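PDB 2GB7: R.Ecl18kI from Enterobacter cloacae, which recognises the double-stranded DNA sequence 5'-CCNGG-3' and cleaves it before the first C, as a type II restriction endonuclease. Local coordinates for residues F[29-34]-F[54-59]; F[23-28]-F[287-292]. The protein carries 1 engineered substitution. All blocks are in the same frame, centred on the assembly; numbering follows the deposited sequence.

In the fold
Contacts 1 and 2 share helix 24-34 and have their centres about 12 Å apart. Residues 23-28 hold its N-cap and first turns and meet 287-292, at the start of helix 290-302 near the C-terminus. Residues 29-34 form its last part and meet 54-59 on the long helix 49-77. Along the chain, both segments of contact 1 fall between those of contact 2. The two also touch directly: Tyr-29 OH probably hydrogen-bonds to Tyr-291 N, and the Tyr-29 ring packs edge-to-face with Phe-289. One short helix thus ties the C-terminal helix to a helix that reaches the bound DNA, in an enzyme of the PDDEXK nuclease clan.

Contact 1: F[29-34]-F[54-59]; sequences YKTFCD and IAMRKN. With nucleotides of chain B.
The Phe-32 ring meets Met-56 SD obliquely, and it also packs edge-to-face with the ring of Tyr-291. The guanidinium of Arg-57 has the base of DT5 of chain B over one face. C4 of that nucleotide sits above the centre of the group, 3.9 Å from Arg-57 CZ, and its methyl carbon C7 is 3.7 Å from Arg-57 NH1. The CB of Arg-57 points away from helix 24-34, and its guanidinium packs on the base.

The two segments cross at 117°, with their axes 9.8 Å apart. Met-56 contributes most to the contact, with Thr-31 close behind. The Met-56 chain bends at chi2 and chi3 (-70° and -60°), which brings the methyl against the backbone of the other helix: CE lies 3.6 Å from Phe-32 N and 3.9 Å from Phe-32 CB. Thr-31 and Met-56 run alongside each other, in opposite senses. Thr-31 CG2 rests 3.7 Å from Asn-59 CB and 4.1 Å from Met-56 SD. The Thr-31 hydroxyl OG1 bonds to Leu-27 O one turn back.

Asn-59 ND2 gives a 2.9 Å hydrogen bond to Ala-55 O, which also accepts from Asn-59 N on the opposite face of its plane.

Thr-31 OG1 and Asn-59 ND2 are therefore bonded to carbonyls of their own helices. The contact is buried and made mainly by apolar side-chain atoms, with the Met-56 methyl also on backbone atoms of helix 24-34. Ile-127 of helix 102-134 backs Met-56.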
# COMPACT_ATOMS: atom_id res chain seq x y z
N TYR F 29 -16.73 18.36 -3.22
CA TYR F 29 -17.37 19.53 -3.84
C TYR F 29 -18.54 20.04 -2.99
O TYR F 29 -18.66 21.25 -2.78
CB TYR F 29 -17.83 19.20 -5.26
CG TYR F 29 -18.41 20.39 -6.00
CD1 TYR F 29 -17.60 21.20 -6.78
CD2 TYR F 29 -19.76 20.70 -5.92
CE1 TYR F 29 -18.14 22.31 -7.46
CE2 TYR F 29 -20.32 21.78 -6.59
CZ TYR F 29 -19.51 22.58 -7.36
OH TYR F 29 -20.06 23.66 -8.02
N LYS F 30 -19.36 19.13 -2.47
CA LYS F 30 -20.45 19.53 -1.55
C LYS F 30 -19.91 20.31 -0.34
O LYS F 30 -20.46 21.37 0.04
CB LYS F 30 -21.22 18.28 -1.10
CG LYS F 30 -22.45 18.62 -0.27
CD LYS F 30 -23.10 17.32 0.20
CE LYS F 30 -24.28 17.57 1.11
NZ LYS F 30 -24.87 16.25 1.53
N THR F 31 -18.82 19.79 0.22
CA THR F 31 -18.20 20.34 1.43
C THR F 31 -17.58 21.69 1.11
O THR F 31 -17.77 22.65 1.85
CB THR F 31 -17.18 19.34 2.00
OG1 THR F 31 -17.88 18.13 2.33
CG2 THR F 31 -16.53 19.88 3.26
N PHE F 32 -16.86 21.75 -0.00
CA PHE F 32 -16.31 23.02 -0.52
C PHE F 32 -17.35 24.14 -0.57
O PHE F 32 -17.12 25.24 -0.08
CB PHE F 32 -15.74 22.78 -1.91
CG PHE F 32 -14.98 23.96 -2.51
CD1 PHE F 32 -13.63 24.14 -2.22
CD2 PHE F 32 -15.58 24.80 -3.44
CE1 PHE F 32 -12.86 25.17 -2.85
CE2 PHE F 32 -14.86 25.86 -4.05
CZ PHE F 32 -13.49 26.03 -3.75
N CYS F 33 -18.50 23.85 -1.16
CA CYS F 33 -19.59 24.81 -1.24
C CYS F 33 -20.27 25.06 0.12
O CYS F 33 -20.60 26.22 0.43
CB CYS F 33 -20.59 24.36 -2.29
SG CYS F 33 -19.87 24.33 -3.95
N ASP F 34 -20.46 24.00 0.91
CA ASP F 34 -21.11 24.13 2.22
C ASP F 34 -20.33 25.05 3.15
O ASP F 34 -20.92 25.79 3.92
CB ASP F 34 -21.28 22.78 2.92
CG ASP F 34 -22.43 21.95 2.37
OD1 ASP F 34 -23.24 22.46 1.58
OD2 ASP F 34 -22.51 20.76 2.75
N ILE F 54 -7.10 21.37 6.05
CA ILE F 54 -7.51 20.74 7.31
C ILE F 54 -9.02 20.86 7.54
O ILE F 54 -9.66 19.89 7.95
CB ILE F 54 -6.72 21.32 8.53
CG1 ILE F 54 -5.22 21.02 8.39
CG2 ILE F 54 -7.25 20.77 9.90
CD1 ILE F 54 -4.88 19.54 8.47
N ALA F 55 -9.58 22.04 7.26
CA ALA F 55 -11.03 22.26 7.42
C ALA F 55 -11.79 21.37 6.45
O ALA F 55 -12.78 20.75 6.84
CB ALA F 55 -11.39 23.74 7.21
N MET F 56 -11.31 21.25 5.21
CA MET F 56 -11.96 20.35 4.26
C MET F 56 -11.97 18.90 4.74
O MET F 56 -13.02 18.21 4.71
CB MET F 56 -11.34 20.49 2.87
CG MET F 56 -11.67 21.82 2.16
SD MET F 56 -13.39 21.96 1.64
CE MET F 56 -13.55 20.55 0.50
N ARG F 57 -10.80 18.43 5.17
CA ARG F 57 -10.63 17.06 5.67
C ARG F 57 -11.58 16.79 6.83
O ARG F 57 -12.32 15.82 6.81
CB ARG F 57 -9.20 16.85 6.13
CG ARG F 57 -8.20 16.68 4.98
CD ARG F 57 -8.05 15.21 4.70
NE ARG F 57 -7.46 14.50 5.84
CZ ARG F 57 -7.09 13.22 5.83
NH1 ARG F 57 -7.28 12.45 4.77
NH2 ARG F 57 -6.53 12.70 6.91
N LYS F 58 -11.58 17.68 7.82
CA LYS F 58 -12.44 17.52 9.01
C LYS F 58 -13.91 17.44 8.66
O LYS F 58 -14.65 16.60 9.18
CB LYS F 58 -12.24 18.70 9.96
CG LYS F 58 -11.02 18.57 10.85
CD LYS F 58 -10.73 19.86 11.61
CE LYS F 58 -11.99 20.39 12.29
NZ LYS F 58 -11.85 21.86 12.47
N ASN F 59 -14.35 18.37 7.81
CA ASN F 59 -15.75 18.41 7.42
C ASN F 59 -16.18 17.26 6.51
O ASN F 59 -17.27 16.69 6.70
CB ASN F 59 -16.13 19.79 6.90
CG ASN F 59 -16.22 20.79 8.03
OD1 ASN F 59 -17.25 20.88 8.70
ND2 ASN F 59 -15.13 21.52 8.30
P DT B 5 -4.51 6.36 5.11
OP1 DT B 5 -3.52 7.46 4.98
OP2 DT B 5 -4.65 5.66 6.41
O5' DT B 5 -5.93 6.93 4.66
C5' DT B 5 -7.11 6.13 4.77
C4' DT B 5 -7.63 6.15 6.19
O4' DT B 5 -7.79 7.52 6.65
C3' DT B 5 -8.97 5.45 6.44
O3' DT B 5 -8.86 4.67 7.63
C2' DT B 5 -9.92 6.61 6.69
C1' DT B 5 -9.00 7.59 7.39
N1 DT B 5 -9.42 9.00 7.46
C2 DT B 5 -9.26 9.64 8.67
O2 DT B 5 -8.83 9.09 9.66
N3 DT B 5 -9.64 10.96 8.67
C4 DT B 5 -10.15 11.68 7.60
O4 DT B 5 -10.43 12.87 7.75
C5 DT B 5 -10.30 10.94 6.37
C7 DT B 5 -10.87 11.63 5.17
C6 DT B 5 -9.93 9.65 6.36

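Contact 2: F[23-28]-F[287-292]; sequences TPFALV and SDFPYV
Phe-25 and Phe-289 form a T-shaped aromatic pair. It joins the first turn of helix 24-34 to the start of helix 290-302. Thr-23 is the N-cap of the first of these helices. Its OG1 accepts from Ala-26 N at 3.0 Å, with an N-H...O angle of 157°, and so satisfies an amide of the opening turn. Pro-24 follows and packs on a phosphate of the bound DNA and on Lys-122 and Glu-123 of helix 102-134.

Phe-25 carries the contact. Its CG stands opposite the backbone N (chi1 -174°), and the ring reaches across to the other segment. Its edge meets the face of Phe-289, with centroids 4.9 Å apart and planes at 79°. CE2 sits over the centre of the Phe-289 ring, 3.7 Å from Phe-289 CD2. On the other face of that ring is CB of the neighbouring Asp-288, set toward the rim. The ring of Phe-289 thus lies between its own chain and Phe-25. Tyr-286 also meets the ring of Phe-25, a buried residue.

Ala-26 comes next and adds a small apolar patch beside the pair. Its CA is 4.1 Å from Phe-289 CE1, and its CB is 4.2 Å from Phe-289 CZ. Leu-27 and Val-28 pack on helix 49-77, Leu-27 also on Arg-119 of helix 102-134.

Phe-289 holds the N-cap position of helix 290-302. The first turn of that helix brings Val-292 back to Phe-25: its CG2 methyl approaches the ring edge, near the ring plane, 3.9 Å from Phe-25 CZ.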
# COMPACT_ATOMS: atom_id res chain seq x y z
N THR F 23 -19.76 10.15 -4.64
CA THR F 23 -18.36 9.95 -5.00
C THR F 23 -17.47 10.83 -4.11
O THR F 23 -17.97 11.83 -3.56
CB THR F 23 -18.12 10.27 -6.47
OG1 THR F 23 -18.25 11.69 -6.68
CG2 THR F 23 -19.14 9.53 -7.35
N PRO F 24 -16.19 10.45 -3.94
CA PRO F 24 -15.23 11.27 -3.21
C PRO F 24 -15.22 12.70 -3.72
O PRO F 24 -15.30 13.64 -2.92
CB PRO F 24 -13.89 10.60 -3.53
CG PRO F 24 -14.24 9.16 -3.67
CD PRO F 24 -15.57 9.19 -4.40
N PHE F 25 -15.14 12.90 -5.03
CA PHE F 25 -15.16 14.29 -5.53
C PHE F 25 -16.46 15.01 -5.23
O PHE F 25 -16.45 16.19 -4.85
CB PHE F 25 -14.87 14.38 -7.02
CG PHE F 25 -14.75 15.78 -7.49
CD1 PHE F 25 -13.53 16.45 -7.40
CD2 PHE F 25 -15.85 16.47 -7.97
CE1 PHE F 25 -13.40 17.76 -7.79
CE2 PHE F 25 -15.73 17.78 -8.37
CZ PHE F 25 -14.52 18.43 -8.28
N ALA F 26 -17.58 14.33 -5.42
CA ALA F 26 -18.88 14.93 -5.09
C ALA F 26 -18.94 15.37 -3.62
O ALA F 26 -19.52 16.43 -3.30
CB ALA F 26 -20.01 13.95 -5.39
N LEU F 27 -18.39 14.55 -2.71
CA LEU F 27 -18.43 14.89 -1.28
C LEU F 27 -17.56 16.10 -1.01
O LEU F 27 -17.94 17.02 -0.30
CB LEU F 27 -18.00 13.71 -0.39
CG LEU F 27 -17.81 13.98 1.11
CD1 LEU F 27 -19.11 14.49 1.73
CD2 LEU F 27 -17.31 12.74 1.89
N VAL F 28 -16.38 16.09 -1.63
CA VAL F 28 -15.47 17.22 -1.47
C VAL F 28 -16.12 18.48 -2.04
O VAL F 28 -16.06 19.54 -1.43
CB VAL F 28 -14.09 16.95 -2.16
CG1 VAL F 28 -13.28 18.25 -2.24
CG2 VAL F 28 -13.28 15.89 -1.41
N SER F 287 -18.87 18.07 -15.53
CA SER F 287 -20.10 18.64 -16.07
C SER F 287 -21.10 19.06 -14.99
O SER F 287 -21.84 20.01 -15.17
CB SER F 287 -20.75 17.62 -16.98
OG SER F 287 -21.60 18.25 -17.91
N ASP F 288 -21.10 18.32 -13.88
CA ASP F 288 -22.12 18.43 -12.85
C ASP F 288 -21.78 19.46 -11.78
O ASP F 288 -22.56 19.68 -10.86
CB ASP F 288 -22.34 17.06 -12.18
CG ASP F 288 -23.15 16.11 -13.06
OD1 ASP F 288 -22.67 15.71 -14.15
OD2 ASP F 288 -24.27 15.74 -12.65
N PHE F 289 -20.62 20.10 -11.94
CA PHE F 289 -20.00 20.90 -10.90
C PHE F 289 -19.73 22.32 -11.42
O PHE F 289 -18.65 22.58 -11.95
CB PHE F 289 -18.73 20.20 -10.43
CG PHE F 289 -19.00 18.81 -9.90
CD1 PHE F 289 -19.61 18.65 -8.67
CD2 PHE F 289 -18.70 17.68 -10.65
CE1 PHE F 289 -19.90 17.38 -8.16
CE2 PHE F 289 -18.98 16.41 -10.16
CZ PHE F 289 -19.58 16.27 -8.90
N PRO F 290 -20.74 23.20 -11.29
CA PRO F 290 -20.73 24.56 -11.83
C PRO F 290 -19.45 25.30 -11.50
O PRO F 290 -18.90 25.99 -12.38
CB PRO F 290 -21.92 25.22 -11.10
CG PRO F 290 -22.86 24.12 -10.92
CD PRO F 290 -22.01 22.90 -10.61
N TYR F 291 -18.98 25.19 -10.27
CA TYR F 291 -17.78 25.97 -9.89
C TYR F 291 -16.58 25.56 -10.73
O TYR F 291 -15.77 26.40 -11.11
CB TYR F 291 -17.46 25.83 -8.40
CG TYR F 291 -16.23 26.60 -7.93
CD1 TYR F 291 -16.36 27.90 -7.41
CD2 TYR F 291 -14.94 26.04 -7.97
CE1 TYR F 291 -15.24 28.60 -6.93
CE2 TYR F 291 -13.82 26.75 -7.52
CZ TYR F 291 -13.99 28.03 -7.00
OH TYR F 291 -12.90 28.72 -6.55
N VAL F 292 -16.47 24.27 -10.98
CA VAL F 292 -15.34 23.75 -11.71
C VAL F 292 -15.47 24.05 -13.20
O VAL F 292 -14.51 24.44 -13.87
CB VAL F 292 -15.18 22.24 -11.48
CG1 VAL F 292 -14.03 21.71 -12.29
CG2 VAL F 292 -14.94 21.97 -9.98